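Local coordinates for RNA polymerase sigma-H factor (Fusobacterium nucleatum subsp. nucleatum, PDB 3MZY), which probably acts as an initiation factor of the sigma-70 family, guiding RNA polymerase to specific initiation sites on DNA before being released, at residues L118-R123 with T132-N137; E10-L15 with E100-F105; N108-F113 with K150-W155. All blocks are in the same frame, centred on the assembly; numbering follows the deposited sequence.

Overall arrangement
The modelled chain is built of helices, with no strand, and its three contacts tie five of these helices together. Contact 2 comes first along the chain and crosses helix 8-21, part of the sigma-70 region 2 sequence, with helix 91-109. Contact 3 joins the turn between helices 91-109 and 112-121 to helix 138-159, and contact 1, between helices 112-121 and 127-134, is nested inside the loop that contact 3 closes. Their centres lie about 12 Å (2 and 3), 16 Å (1 and 3) and 17 Å (1 and 2) apart. F102 and S152 link contacts 2 and 3, while L118 and L121 lead from contact 1 to L15, so helices 112-121 and 91-109 both pack on helix 8-21.

Contact 1: L118-R123 with T132-N137; sequences LTYLIR and TILSKN
I133 lays its CG2 methyl over one face of the Y120 ring in a CH-pi contact: CG2 stands 3.9 Å from the centroid of the Y120 ring and 18° off the ring normal. The methyl is displaced toward the rim, with CZ and CE1 of Y120 as its nearest ring atoms, each 3.7 Å from I133 CG2. The other branch of I133 has CG1 beside the backbone N (chi1 -69°), which brings CD1 to 4.0 Å from Y120 CD2, so the isoleucine meets the ring with both branches. L134, next in the chain, does not aim its CB at the tyrosine, yet its CD2 comes to 4.2 Å from Y120 CE1 at an oblique approach. It also packs on F113, E116 and V117 of helix 112-121 and on I141 of helix 138-159. S135 then ends helix 127-134 in a Schellman motif with positive phi, K136 places its charge against the F113 ring, and N137 takes the N-cap position of helix 138-159. This sharp link between two helices is consistent with the helix-turn-helix expected in the C-terminal DNA-binding region of a sigma-70 factor. On the opposite face of the Y120 ring sits T119 CG2, 4.1 Å above the plane and over its centre, so methyl groups flank the ring on both faces. The carbonyl of T119 is in turn taken by R123, whose NH1 donates to T119 O at 3.0 Å. The contact between the segments is apolar in kind, aliphatic branches against an aromatic ring, and lies at the protein surface; its cohesion comes from dispersion and one CH-pi contact, which make little directional demand.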
ATOM      1  N   LEU A 118       3.892  -6.934  -1.815  1.00 40.98           N
ATOM      2  CA  LEU A 118       2.680  -6.110  -1.828  1.00 40.24           C
ATOM      3  C   LEU A 118       1.499  -6.873  -1.248  1.00 42.11           C
ATOM      4  O   LEU A 118       0.785  -6.354  -0.391  1.00 43.58           O
ATOM      5  CB  LEU A 118       2.371  -5.667  -3.264  1.00 40.05           C
ATOM      6  CG  LEU A 118       1.166  -4.754  -3.494  1.00 42.30           C
ATOM      7  CD1 LEU A 118       1.370  -3.394  -2.783  1.00 42.06           C
ATOM      8  CD2 LEU A 118       0.884  -4.564  -5.001  1.00 42.40           C
ATOM      9  N   THR A 119       1.304  -8.104  -1.722  1.00 43.22           N
ATOM     10  CA  THR A 119       0.245  -8.983  -1.236  1.00 46.77           C
ATOM     11  C   THR A 119       0.167  -8.998   0.294  1.00 48.72           C
ATOM     12  O   THR A 119      -0.917  -8.913   0.866  1.00 51.96           O
ATOM     13  CB  THR A 119       0.451 -10.422  -1.796  1.00 49.90           C
ATOM     14  OG1 THR A 119       0.216 -10.405  -3.217  1.00 51.11           O
ATOM     15  CG2 THR A 119      -0.463 -11.447  -1.130  1.00 54.25           C
ATOM     16  N   TYR A 120       1.302  -9.107   0.968  1.00 45.23           N
ATOM     17  CA  TYR A 120       1.246  -9.195   2.434  1.00 45.99           C
ATOM     18  C   TYR A 120       1.216  -7.853   3.105  1.00 45.07           C
ATOM     19  O   TYR A 120       0.633  -7.724   4.181  1.00 46.02           O
ATOM     20  CB  TYR A 120       2.342 -10.089   2.999  1.00 46.79           C
ATOM     21  CG  TYR A 120       2.140 -11.487   2.511  1.00 48.48           C
ATOM     22  CD1 TYR A 120       2.893 -11.993   1.443  1.00 45.39           C
ATOM     23  CD2 TYR A 120       1.135 -12.300   3.076  1.00 49.81           C
ATOM     24  CE1 TYR A 120       2.684 -13.289   0.975  1.00 48.72           C
ATOM     25  CE2 TYR A 120       0.910 -13.600   2.615  1.00 50.53           C
ATOM     26  CZ  TYR A 120       1.681 -14.083   1.569  1.00 50.84           C
ATOM     27  OH  TYR A 120       1.453 -15.354   1.115  1.00 52.69           O
ATOM     28  N   LEU A 121       1.814  -6.867   2.439  1.00 44.24           N
ATOM     29  CA  LEU A 121       1.853  -5.512   2.914  1.00 44.50           C
ATOM     30  C   LEU A 121       0.448  -4.952   3.050  1.00 45.09           C
ATOM     31  O   LEU A 121       0.090  -4.413   4.110  1.00 46.02           O
ATOM     32  CB  LEU A 121       2.660  -4.655   1.953  1.00 45.05           C
ATOM     33  CG  LEU A 121       3.033  -3.239   2.395  1.00 46.44           C
ATOM     34  CD1 LEU A 121       3.892  -3.244   3.672  1.00 46.05           C
ATOM     35  CD2 LEU A 121       3.749  -2.532   1.250  1.00 47.24           C
ATOM     36  N   ILE A 122      -0.358  -5.107   1.994  1.00 44.62           N
ATOM     37  CA  ILE A 122      -1.725  -4.586   2.007  1.00 45.27           C
ATOM     38  C   ILE A 122      -2.670  -5.375   2.898  1.00 45.36           C
ATOM     39  O   ILE A 122      -3.784  -4.926   3.162  1.00 46.85           O
ATOM     40  CB  ILE A 122      -2.332  -4.414   0.574  1.00 46.29           C
ATOM     41  CG1 ILE A 122      -2.655  -5.786  -0.051  1.00 46.77           C
ATOM     42  CG2 ILE A 122      -1.439  -3.493  -0.264  1.00 45.62           C
ATOM     43  CD1 ILE A 122      -2.973  -5.802  -1.564  1.00 47.13           C
ATOM     44  N   ARG A 123      -2.229  -6.530   3.381  1.00 45.07           N
ATOM     45  CA  ARG A 123      -3.013  -7.273   4.383  1.00 45.63           C
ATOM     46  C   ARG A 123      -2.504  -7.015   5.819  1.00 45.34           C
ATOM     47  O   ARG A 123      -2.854  -7.746   6.752  1.00 45.20           O
ATOM     48  CB  ARG A 123      -3.034  -8.772   4.052  1.00 46.99           C
ATOM     49  CG  ARG A 123      -3.865  -9.125   2.840  1.00 47.95           C
ATOM     50  CD  ARG A 123      -3.549 -10.536   2.321  1.00 48.99           C
ATOM     51  NE  ARG A 123      -4.461 -10.941   1.248  1.00 51.60           N
ATOM     52  CZ  ARG A 123      -4.424 -10.490  -0.014  1.00 52.31           C
ATOM     53  NH1 ARG A 123      -3.517  -9.589  -0.403  1.00 49.13           N
ATOM     54  NH2 ARG A 123      -5.308 -10.937  -0.901  1.00 53.14           N
ATOM     55  N   THR A 132       9.631 -13.414   7.250  1.00 46.90           N
ATOM     56  CA  THR A 132       9.361 -14.755   7.739  1.00 48.26           C
ATOM     57  C   THR A 132       8.490 -15.510   6.735  1.00 48.66           C
ATOM     58  O   THR A 132       8.786 -16.640   6.382  1.00 50.53           O
ATOM     59  CB  THR A 132       8.684 -14.702   9.136  1.00 48.32           C
ATOM     60  OG1 THR A 132       9.533 -13.976  10.022  1.00 48.31           O
ATOM     61  CG2 THR A 132       8.459 -16.083   9.706  1.00 48.71           C
ATOM     62  N   ILE A 133       7.437 -14.863   6.255  1.00 47.33           N
ATOM     63  CA  ILE A 133       6.534 -15.493   5.301  1.00 47.79           C
ATOM     64  C   ILE A 133       7.262 -15.952   4.037  1.00 48.82           C
ATOM     65  O   ILE A 133       7.075 -17.092   3.579  1.00 50.72           O
ATOM     66  CB  ILE A 133       5.361 -14.543   4.962  1.00 47.03           C
ATOM     67  CG1 ILE A 133       4.447 -14.399   6.193  1.00 47.47           C
ATOM     68  CG2 ILE A 133       4.576 -15.017   3.703  1.00 46.89           C
ATOM     69  CD1 ILE A 133       3.517 -13.198   6.140  1.00 45.54           C
ATOM     70  N   LEU A 134       8.088 -15.071   3.475  1.00 48.17           N
ATOM     71  CA  LEU A 134       8.743 -15.349   2.194  1.00 49.45           C
ATOM     72  C   LEU A 134      10.117 -16.005   2.321  1.00 51.73           C
ATOM     73  O   LEU A 134      10.776 -16.273   1.308  1.00 53.83           O
ATOM     74  CB  LEU A 134       8.861 -14.066   1.367  1.00 48.22           C
ATOM     75  CG  LEU A 134       7.557 -13.357   0.994  1.00 47.13           C
ATOM     76  CD1 LEU A 134       7.859 -12.014   0.375  1.00 43.45           C
ATOM     77  CD2 LEU A 134       6.676 -14.228   0.070  1.00 48.51           C
ATOM     78  N   SER A 135      10.541 -16.248   3.562  1.00 52.23           N
ATOM     79  CA  SER A 135      11.878 -16.754   3.857  1.00 54.99           C
ATOM     80  C   SER A 135      12.900 -15.894   3.128  1.00 55.45           C
ATOM     81  O   SER A 135      13.722 -16.388   2.344  1.00 58.26           O
ATOM     82  CB  SER A 135      11.998 -18.228   3.483  1.00 58.46           C
ATOM     83  OG  SER A 135      10.987 -18.979   4.143  1.00 59.90           O
ATOM     84  N   LYS A 136      12.806 -14.593   3.369  1.00 55.50           N
ATOM     85  CA  LYS A 136      13.740 -13.633   2.803  1.00 55.09           C
ATOM     86  C   LYS A 136      14.306 -12.886   3.967  1.00 53.89           C
ATOM     87  O   LYS A 136      13.720 -12.906   5.044  1.00 54.14           O
ATOM     88  CB  LYS A 136      13.023 -12.667   1.845  1.00 54.72           C
ATOM     89  CG  LYS A 136      12.574 -13.288   0.525  1.00 58.32           C
ATOM     90  CD  LYS A 136      13.664 -14.136  -0.070  1.00 63.45           C
ATOM     91  CE  LYS A 136      13.381 -14.516  -1.520  1.00 72.14           C
ATOM     92  NZ  LYS A 136      14.086 -13.591  -2.453  1.00 74.94           N
ATOM     93  N   ASN A 137      15.446 -12.238   3.792  1.00 55.59           N
ATOM     94  CA  ASN A 137      15.968 -11.436   4.900  1.00 57.59           C
ATOM     95  C   ASN A 137      15.338 -10.044   4.996  1.00 56.51           C
ATOM     96  O   ASN A 137      14.803  -9.528   4.018  1.00 55.12           O
ATOM     97  CB  ASN A 137      17.505 -11.447   4.988  1.00 62.44           C
ATOM     98  CG  ASN A 137      18.198 -10.679   3.868  1.00 64.58           C
ATOM     99  OD1 ASN A 137      19.436 -10.712   3.766  1.00 70.03           O
ATOM    100  ND2 ASN A 137      17.433  -9.987   3.037  1.00 60.51           N
TER

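Contact 2: E10-L15 with E100-F105; sequences EGILGL and EEFKKF
K103 NZ is gripped by two groups: the carboxylate of E100 one turn back in the same helix, a salt bridge of 3.3 Å from NZ to E100 OE2, and the side-chain oxygen of Q9 in helix 8-21. Nearer the backbone, the methylenes of K103 cross I12 at about a right angle, with CG 3.4 Å from I12 CD1. A bend at chi3 (-94°) comes between the carbons on I12 and the NZ end. The other branch of I12 serves F102: I12 CG2 sits 3.6 Å from F102 CD2, oblique to the ring. F102 has CG anti to its backbone N (chi1 -180°), which carries the ring on toward L15, where CZ meets L15 CD2 at 3.8 Å. The axes of segments 10-15 and 100-105 cross at 89° and approach to 10.7 Å. E10-L15 lies within the sigma-70 signature of region 2, which in this family binds core RNA polymerase, as it probably does here. Carbon packing thus fills the middle where the region 2 helix 8-21 crosses helix 91-109; the E100 pair stays within helix 91-109, and the hydrogen bond from NZ to the side-chain amide oxygen of Q9 reaches helix 8-21.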
ATOM      1  N   GLU A  10      -9.113  -1.646   1.324  1.00 82.02           N
ATOM      2  CA  GLU A  10      -8.732  -0.782   2.432  1.00 80.29           C
ATOM      3  C   GLU A  10      -7.217  -0.720   2.622  1.00 74.63           C
ATOM      4  O   GLU A  10      -6.659   0.361   2.784  1.00 77.34           O
ATOM      5  CB  GLU A  10      -9.464  -1.218   3.709  1.00 81.03           C
ATOM      6  CG  GLU A  10     -10.923  -0.701   3.772  1.00 91.64           C
ATOM      7  CD  GLU A  10     -11.931  -1.510   2.932  1.00 97.47           C
ATOM      8  OE1 GLU A  10     -11.615  -2.642   2.483  1.00 93.78           O
ATOM      9  OE2 GLU A  10     -13.058  -1.007   2.736  1.00108.78           O
ATOM     10  N   GLY A  11      -6.579  -1.892   2.571  1.00 51.50           N
ATOM     11  CA  GLY A  11      -5.118  -2.050   2.568  1.00 51.35           C
ATOM     12  C   GLY A  11      -4.423  -1.154   1.562  1.00 52.38           C
ATOM     13  O   GLY A  11      -3.543  -0.358   1.926  1.00 52.20           O
ATOM     14  N   ILE A  12      -4.859  -1.262   0.306  1.00 52.88           N
ATOM     15  CA  ILE A  12      -4.372  -0.444  -0.775  1.00 54.46           C
ATOM     16  C   ILE A  12      -4.550   1.034  -0.481  1.00 56.53           C
ATOM     17  O   ILE A  12      -3.619   1.818  -0.685  1.00 57.15           O
ATOM     18  CB  ILE A  12      -5.082  -0.785  -2.108  1.00 55.19           C
ATOM     19  CG1 ILE A  12      -4.899  -2.274  -2.438  1.00 55.82           C
ATOM     20  CG2 ILE A  12      -4.581   0.114  -3.225  1.00 53.56           C
ATOM     21  CD1 ILE A  12      -5.503  -2.711  -3.761  1.00 57.93           C
ATOM     22  N   LEU A  13      -5.740   1.421  -0.024  1.00 57.96           N
ATOM     23  CA  LEU A  13      -5.999   2.821   0.301  1.00 60.80           C
ATOM     24  C   LEU A  13      -4.970   3.269   1.348  1.00 61.62           C
ATOM     25  O   LEU A  13      -4.290   4.291   1.161  1.00 62.45           O
ATOM     26  CB  LEU A  13      -7.419   3.000   0.862  1.00 61.58           C
ATOM     27  CG  LEU A  13      -8.216   4.296   0.672  1.00 64.51           C
ATOM     28  CD1 LEU A  13      -9.016   4.581   1.949  1.00 65.00           C
ATOM     29  CD2 LEU A  13      -7.367   5.529   0.282  1.00 67.02           C
ATOM     30  N   GLY A  14      -4.871   2.485   2.435  1.00 61.24           N
ATOM     31  CA  GLY A  14      -3.896   2.698   3.511  1.00 62.15           C
ATOM     32  C   GLY A  14      -2.503   2.947   2.962  1.00 62.70           C
ATOM     33  O   GLY A  14      -1.836   3.890   3.384  1.00 64.50           O
ATOM     34  N   LEU A  15      -2.087   2.129   1.995  1.00 61.14           N
ATOM     35  CA  LEU A  15      -0.769   2.232   1.409  1.00 60.98           C
ATOM     36  C   LEU A  15      -0.594   3.518   0.600  1.00 63.03           C
ATOM     37  O   LEU A  15       0.431   4.194   0.721  1.00 63.87           O
ATOM     38  CB  LEU A  15      -0.456   1.004   0.534  1.00 59.86           C
ATOM     39  CG  LEU A  15       0.819   1.034  -0.332  1.00 58.06           C
ATOM     40  CD1 LEU A  15       2.084   0.975   0.514  1.00 56.61           C
ATOM     41  CD2 LEU A  15       0.846  -0.090  -1.352  1.00 55.36           C
ATOM     42  N   GLU A 100      -8.366   1.259  -8.031  1.00 55.90           N
ATOM     43  CA  GLU A 100      -8.379   0.377  -9.177  1.00 57.66           C
ATOM     44  C   GLU A 100      -7.194   0.648 -10.110  1.00 55.94           C
ATOM     45  O   GLU A 100      -6.528  -0.293 -10.551  1.00 57.24           O
ATOM     46  CB  GLU A 100      -9.711   0.497  -9.917  1.00 62.02           C
ATOM     47  CG  GLU A 100     -10.288  -0.835 -10.375  1.00 71.86           C
ATOM     48  CD  GLU A 100     -10.589  -1.800  -9.221  1.00 78.67           C
ATOM     49  OE1 GLU A 100     -11.026  -1.350  -8.135  1.00 79.36           O
ATOM     50  OE2 GLU A 100     -10.399  -3.019  -9.409  1.00 85.54           O
ATOM     51  N   GLU A 101      -6.920   1.923 -10.406  1.00 55.77           N
ATOM     52  CA  GLU A 101      -5.754   2.278 -11.220  1.00 58.09           C
ATOM     53  C   GLU A 101      -4.468   1.699 -10.611  1.00 55.73           C
ATOM     54  O   GLU A 101      -3.625   1.168 -11.331  1.00 57.37           O
ATOM     55  CB  GLU A 101      -5.615   3.794 -11.407  1.00 63.61           C
ATOM     56  CG  GLU A 101      -6.668   4.492 -12.279  1.00 71.14           C
ATOM     57  CD  GLU A 101      -6.724   3.960 -13.701  1.00 80.83           C
ATOM     58  OE1 GLU A 101      -6.265   4.661 -14.637  1.00 90.46           O
ATOM     59  OE2 GLU A 101      -7.229   2.828 -13.877  1.00 81.22           O
ATOM     60  N   PHE A 102      -4.328   1.785  -9.287  1.00 53.73           N
ATOM     61  CA  PHE A 102      -3.160   1.221  -8.626  1.00 54.59           C
ATOM     62  C   PHE A 102      -3.046  -0.293  -8.799  1.00 54.76           C
ATOM     63  O   PHE A 102      -1.967  -0.802  -9.090  1.00 56.40           O
ATOM     64  CB  PHE A 102      -3.111   1.573  -7.146  1.00 56.24           C
ATOM     65  CG  PHE A 102      -1.910   1.007  -6.442  1.00 58.48           C
ATOM     66  CD1 PHE A 102      -0.680   1.670  -6.500  1.00 62.41           C
ATOM     67  CD2 PHE A 102      -1.994  -0.204  -5.749  1.00 57.01           C
ATOM     68  CE1 PHE A 102       0.442   1.149  -5.853  1.00 66.81           C
ATOM     69  CE2 PHE A 102      -0.876  -0.729  -5.102  1.00 62.09           C
ATOM     70  CZ  PHE A 102       0.338  -0.051  -5.152  1.00 66.23           C
ATOM     71  N   LYS A 103      -4.144  -1.013  -8.607  1.00 43.80           N
ATOM     72  CA  LYS A 103      -4.118  -2.462  -8.769  1.00 48.12           C
ATOM     73  C   LYS A 103      -3.564  -2.849 -10.144  1.00 48.27           C
ATOM     74  O   LYS A 103      -2.687  -3.723 -10.251  1.00 49.34           O
ATOM     75  CB  LYS A 103      -5.508  -3.056  -8.564  1.00 53.11           C
ATOM     76  CG  LYS A 103      -5.927  -3.137  -7.128  1.00 56.77           C
ATOM     77  CD  LYS A 103      -7.002  -4.199  -6.929  1.00 66.13           C
ATOM     78  CE  LYS A 103      -8.385  -3.606  -7.008  1.00 68.92           C
ATOM     79  NZ  LYS A 103      -9.458  -4.611  -6.726  1.00 78.53           N
ATOM     80  N   LYS A 104      -4.041  -2.162 -11.183  1.00 48.48           N
ATOM     81  CA  LYS A 104      -3.572  -2.389 -12.549  1.00 49.41           C
ATOM     82  C   LYS A 104      -2.122  -1.959 -12.737  1.00 46.51           C
ATOM     83  O   LYS A 104      -1.318  -2.687 -13.325  1.00 47.89           O
ATOM     84  CB  LYS A 104      -4.497  -1.708 -13.574  1.00 51.75           C
ATOM     85  N   PHE A 105      -1.769  -0.782 -12.248  1.00 44.55           N
ATOM     86  CA  PHE A 105      -0.393  -0.340 -12.365  1.00 43.16           C
ATOM     87  C   PHE A 105       0.559  -1.389 -11.752  1.00 42.96           C
ATOM     88  O   PHE A 105       1.551  -1.807 -12.378  1.00 43.33           O
ATOM     89  CB  PHE A 105      -0.206   1.020 -11.682  1.00 43.21           C
ATOM     90  CG  PHE A 105       1.237   1.347 -11.392  1.00 43.51           C
ATOM     91  CD1 PHE A 105       1.724   1.302 -10.091  1.00 43.14           C
ATOM     92  CD2 PHE A 105       2.116   1.655 -12.431  1.00 44.59           C
ATOM     93  CE1 PHE A 105       3.076   1.590  -9.812  1.00 45.94           C
ATOM     94  CE2 PHE A 105       3.468   1.936 -12.164  1.00 46.95           C
ATOM     95  CZ  PHE A 105       3.947   1.896 -10.847  1.00 45.76           C
TER

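Contact 3: N108-F113 with K150-W155; sequences NNFSKF and KKSEEW
K151 starts its approach to F110 at CB, which lies 4.2 Å from F110 CE1, oblique to the ring. From there the lysine chain and the phenylalanine run antiparallel to one another as side chains: CG of K151 is beside its own backbone N (chi1 -73°), and the extended chain carries NZ to where a water joins it to N109 O. At this tip NZ donates to the water, whose oxygen is 3.1 Å away, and the water donates in turn to N109 O at 2.8 Å. The charge of the lysine has a stronger partner in E114 of helix 112-121, whose OE2 forms a salt bridge with NZ. The other carboxylate oxygen, OE1, accepts the backbone N-H of S111; as S111 is the N-cap and its OG caps a backbone N just past F113, this is a capping box, and K151 is tied to the very group that helps close the helix start. One residue on, S152 places OG at the edge of the F110 ring, in its plane and 3.7 Å from CZ, while the same hydroxyl is hydrogen-bonded to I148 O in the preceding turn. The F110 ring meets that of F105 at about 80° and F105 stacks on W155, so an aromatic chain bridges from the link across helix 91-109 to helix 138-159. Helices 112-121, 127-134 and 138-159 probably correspond to the C-terminal helix-turn-helix region of sigma-70 factors, and this contact seats the link before them on helix 138-159. Across it, an apolar ring anchors the turn while a water and an ion pair secure its rim, and the carboxylate of E114 probably helps to stabilise the lysine charge and the start of helix 112-121 together.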
ATOM      1  N   ASN A 108       0.652  -4.721 -13.693  1.00 48.22           N
ATOM      2  CA  ASN A 108       1.389  -4.578 -14.937  1.00 48.22           C
ATOM      3  C   ASN A 108       2.835  -4.106 -14.841  1.00 46.05           C
ATOM      4  O   ASN A 108       3.527  -4.113 -15.867  1.00 47.42           O
ATOM      5  CB  ASN A 108       0.643  -3.647 -15.869  1.00 48.78           C
ATOM      6  CG  ASN A 108      -0.742  -4.148 -16.194  1.00 52.42           C
ATOM      7  OD1 ASN A 108      -0.986  -5.355 -16.292  1.00 55.09           O
ATOM      8  ND2 ASN A 108      -1.664  -3.218 -16.362  1.00 53.15           N
ATOM      9  N   ASN A 109       3.300  -3.678 -13.663  1.00 43.22           N
ATOM     10  CA  ASN A 109       4.666  -3.114 -13.586  1.00 42.78           C
ATOM     11  C   ASN A 109       5.559  -3.630 -12.472  1.00 43.35           C
ATOM     12  O   ASN A 109       6.767  -3.422 -12.521  1.00 44.10           O
ATOM     13  CB  ASN A 109       4.637  -1.576 -13.555  1.00 42.20           C
ATOM     14  CG  ASN A 109       4.031  -0.992 -14.813  1.00 44.84           C
ATOM     15  OD1 ASN A 109       2.831  -0.716 -14.867  1.00 46.15           O
ATOM     16  ND2 ASN A 109       4.848  -0.841 -15.849  1.00 48.00           N
ATOM     17  N   PHE A 110       4.989  -4.296 -11.468  1.00 42.76           N
ATOM     18  CA  PHE A 110       5.842  -4.860 -10.436  1.00 41.75           C
ATOM     19  C   PHE A 110       6.497  -6.182 -10.831  1.00 42.54           C
ATOM     20  O   PHE A 110       5.946  -6.953 -11.606  1.00 45.12           O
ATOM     21  CB  PHE A 110       5.103  -4.970  -9.100  1.00 41.42           C
ATOM     22  CG  PHE A 110       4.789  -3.632  -8.461  1.00 43.28           C
ATOM     23  CD1 PHE A 110       5.318  -2.434  -8.982  1.00 45.62           C
ATOM     24  CD2 PHE A 110       3.996  -3.569  -7.334  1.00 44.48           C
ATOM     25  CE1 PHE A 110       5.032  -1.202  -8.397  1.00 49.37           C
ATOM     26  CE2 PHE A 110       3.719  -2.336  -6.726  1.00 50.04           C
ATOM     27  CZ  PHE A 110       4.244  -1.147  -7.266  1.00 51.03           C
ATOM     28  N   SER A 111       7.682  -6.436 -10.292  1.00 42.15           N
ATOM     29  CA  SER A 111       8.290  -7.754 -10.376  1.00 43.93           C
ATOM     30  C   SER A 111       7.414  -8.798  -9.618  1.00 44.10           C
ATOM     31  O   SER A 111       6.489  -8.445  -8.868  1.00 42.01           O
ATOM     32  CB  SER A 111       9.690  -7.693  -9.764  1.00 44.47           C
ATOM     33  OG  SER A 111       9.615  -7.618  -8.331  1.00 44.07           O
ATOM     34  N   LYS A 112       7.695 -10.077  -9.824  1.00 47.50           N
ATOM     35  CA  LYS A 112       7.065 -11.129  -9.020  1.00 49.88           C
ATOM     36  C   LYS A 112       7.352 -10.933  -7.505  1.00 47.56           C
ATOM     37  O   LYS A 112       6.443 -11.041  -6.676  1.00 48.08           O
ATOM     38  CB  LYS A 112       7.550 -12.500  -9.480  1.00 55.42           C
ATOM     39  CG  LYS A 112       6.796 -13.651  -8.865  1.00 60.74           C
ATOM     40  CD  LYS A 112       7.700 -14.862  -8.671  1.00 66.84           C
ATOM     41  CE  LYS A 112       6.876 -16.074  -8.328  1.00 74.63           C
ATOM     42  NZ  LYS A 112       7.738 -17.144  -7.780  1.00 80.80           N
ATOM     43  N   PHE A 113       8.606 -10.624  -7.164  1.00 46.70           N
ATOM     44  CA  PHE A 113       9.013 -10.330  -5.778  1.00 45.52           C
ATOM     45  C   PHE A 113       8.237  -9.133  -5.201  1.00 43.30           C
ATOM     46  O   PHE A 113       7.656  -9.223  -4.119  1.00 44.65           O
ATOM     47  CB  PHE A 113      10.541 -10.107  -5.703  1.00 46.44           C
ATOM     48  CG  PHE A 113      11.099 -10.032  -4.292  1.00 47.22           C
ATOM     49  CD1 PHE A 113      10.450 -10.656  -3.217  1.00 46.97           C
ATOM     50  CD2 PHE A 113      12.299  -9.360  -4.051  1.00 48.48           C
ATOM     51  CE1 PHE A 113      10.966 -10.598  -1.912  1.00 48.56           C
ATOM     52  CE2 PHE A 113      12.843  -9.299  -2.758  1.00 52.43           C
ATOM     53  CZ  PHE A 113      12.163  -9.918  -1.670  1.00 51.02           C
ATOM     54  N   LYS A 150       8.803   4.226  -4.296  1.00 51.20           N
ATOM     55  CA  LYS A 150       9.331   5.116  -5.321  1.00 53.55           C
ATOM     56  C   LYS A 150       8.600   4.924  -6.663  1.00 51.58           C
ATOM     57  O   LYS A 150       8.200   5.902  -7.293  1.00 52.92           O
ATOM     58  CB  LYS A 150      10.853   4.956  -5.483  1.00 56.92           C
ATOM     59  N   LYS A 151       8.389   3.671  -7.068  1.00 49.63           N
ATOM     60  CA  LYS A 151       7.718   3.384  -8.336  1.00 50.58           C
ATOM     61  C   LYS A 151       6.278   3.841  -8.314  1.00 52.13           C
ATOM     62  O   LYS A 151       5.751   4.317  -9.332  1.00 54.66           O
ATOM     63  CB  LYS A 151       7.816   1.902  -8.704  1.00 50.19           C
ATOM     64  CG  LYS A 151       9.218   1.505  -9.166  1.00 50.77           C
ATOM     65  CD  LYS A 151       9.362  -0.006  -9.187  1.00 51.00           C
ATOM     66  CE  LYS A 151      10.813  -0.382  -9.454  1.00 52.34           C
ATOM     67  NZ  LYS A 151      10.977  -1.838  -9.651  1.00 53.27           N
ATOM     68  N   SER A 152       5.653   3.722  -7.147  1.00 52.03           N
ATOM     69  CA  SER A 152       4.283   4.214  -6.970  1.00 48.42           C
ATOM     70  C   SER A 152       4.226   5.738  -6.977  1.00 49.22           C
ATOM     71  O   SER A 152       3.349   6.302  -7.631  1.00 48.39           O
ATOM     72  CB  SER A 152       3.633   3.629  -5.701  1.00 47.95           C
ATOM     73  OG  SER A 152       3.494   2.219  -5.823  1.00 46.85           O
ATOM     74  N   GLU A 153       5.158   6.386  -6.264  1.00 53.14           N
ATOM     75  CA  GLU A 153       5.320   7.845  -6.290  1.00 55.77           C
ATOM     76  C   GLU A 153       5.369   8.362  -7.712  1.00 55.77           C
ATOM     77  O   GLU A 153       4.593   9.235  -8.078  1.00 55.36           O
ATOM     78  CB  GLU A 153       6.600   8.290  -5.577  1.00 62.48           C
ATOM     79  CG  GLU A 153       6.394   8.782  -4.165  1.00 66.88           C
ATOM     80  CD  GLU A 153       7.704   9.119  -3.463  1.00 78.15           C
ATOM     81  OE1 GLU A 153       8.307  10.162  -3.801  1.00 81.45           O
ATOM     82  OE2 GLU A 153       8.124   8.341  -2.565  1.00 83.29           O
ATOM     83  N   GLU A 154       6.274   7.809  -8.513  1.00 58.84           N
ATOM     84  CA  GLU A 154       6.470   8.271  -9.884  1.00 62.00           C
ATOM     85  C   GLU A 154       5.181   8.113 -10.685  1.00 58.75           C
ATOM     86  O   GLU A 154       4.821   8.988 -11.479  1.00 61.10           O
ATOM     87  CB  GLU A 154       7.646   7.544 -10.533  1.00 68.37           C
ATOM     88  CG  GLU A 154       9.002   7.904  -9.889  1.00 77.47           C
ATOM     89  CD  GLU A 154      10.131   6.919 -10.222  1.00 88.10           C
ATOM     90  OE1 GLU A 154      11.251   7.382 -10.545  1.00 98.27           O
ATOM     91  OE2 GLU A 154       9.906   5.682 -10.155  1.00 86.98           O
ATOM     92  N   TRP A 155       4.458   7.025 -10.427  1.00 54.93           N
ATOM     93  CA  TRP A 155       3.199   6.764 -11.111  1.00 53.99           C
ATOM     94  C   TRP A 155       2.110   7.782 -10.739  1.00 53.27           C
ATOM     95  O   TRP A 155       1.399   8.290 -11.617  1.00 56.27           O
ATOM     96  CB  TRP A 155       2.732   5.340 -10.833  1.00 51.48           C
ATOM     97  CG  TRP A 155       1.358   5.070 -11.309  1.00 53.41           C
ATOM     98  CD1 TRP A 155       0.953   4.877 -12.613  1.00 57.88           C
ATOM     99  CD2 TRP A 155       0.173   4.972 -10.499  1.00 51.66           C
ATOM    100  NE1 TRP A 155      -0.408   4.645 -12.649  1.00 59.64           N
ATOM    101  CE2 TRP A 155      -0.910   4.702 -11.374  1.00 55.43           C
ATOM    102  CE3 TRP A 155      -0.076   5.074  -9.121  1.00 49.30           C
ATOM    103  CZ2 TRP A 155      -2.220   4.532 -10.915  1.00 59.06           C
ATOM    104  CZ3 TRP A 155      -1.385   4.910  -8.662  1.00 51.85           C
ATOM    105  CH2 TRP A 155      -2.439   4.639  -9.560  1.00 56.98           C
TER
HETATM  106  O   HOH W   1       9.159  -3.748 -11.202  1.00 52.10           O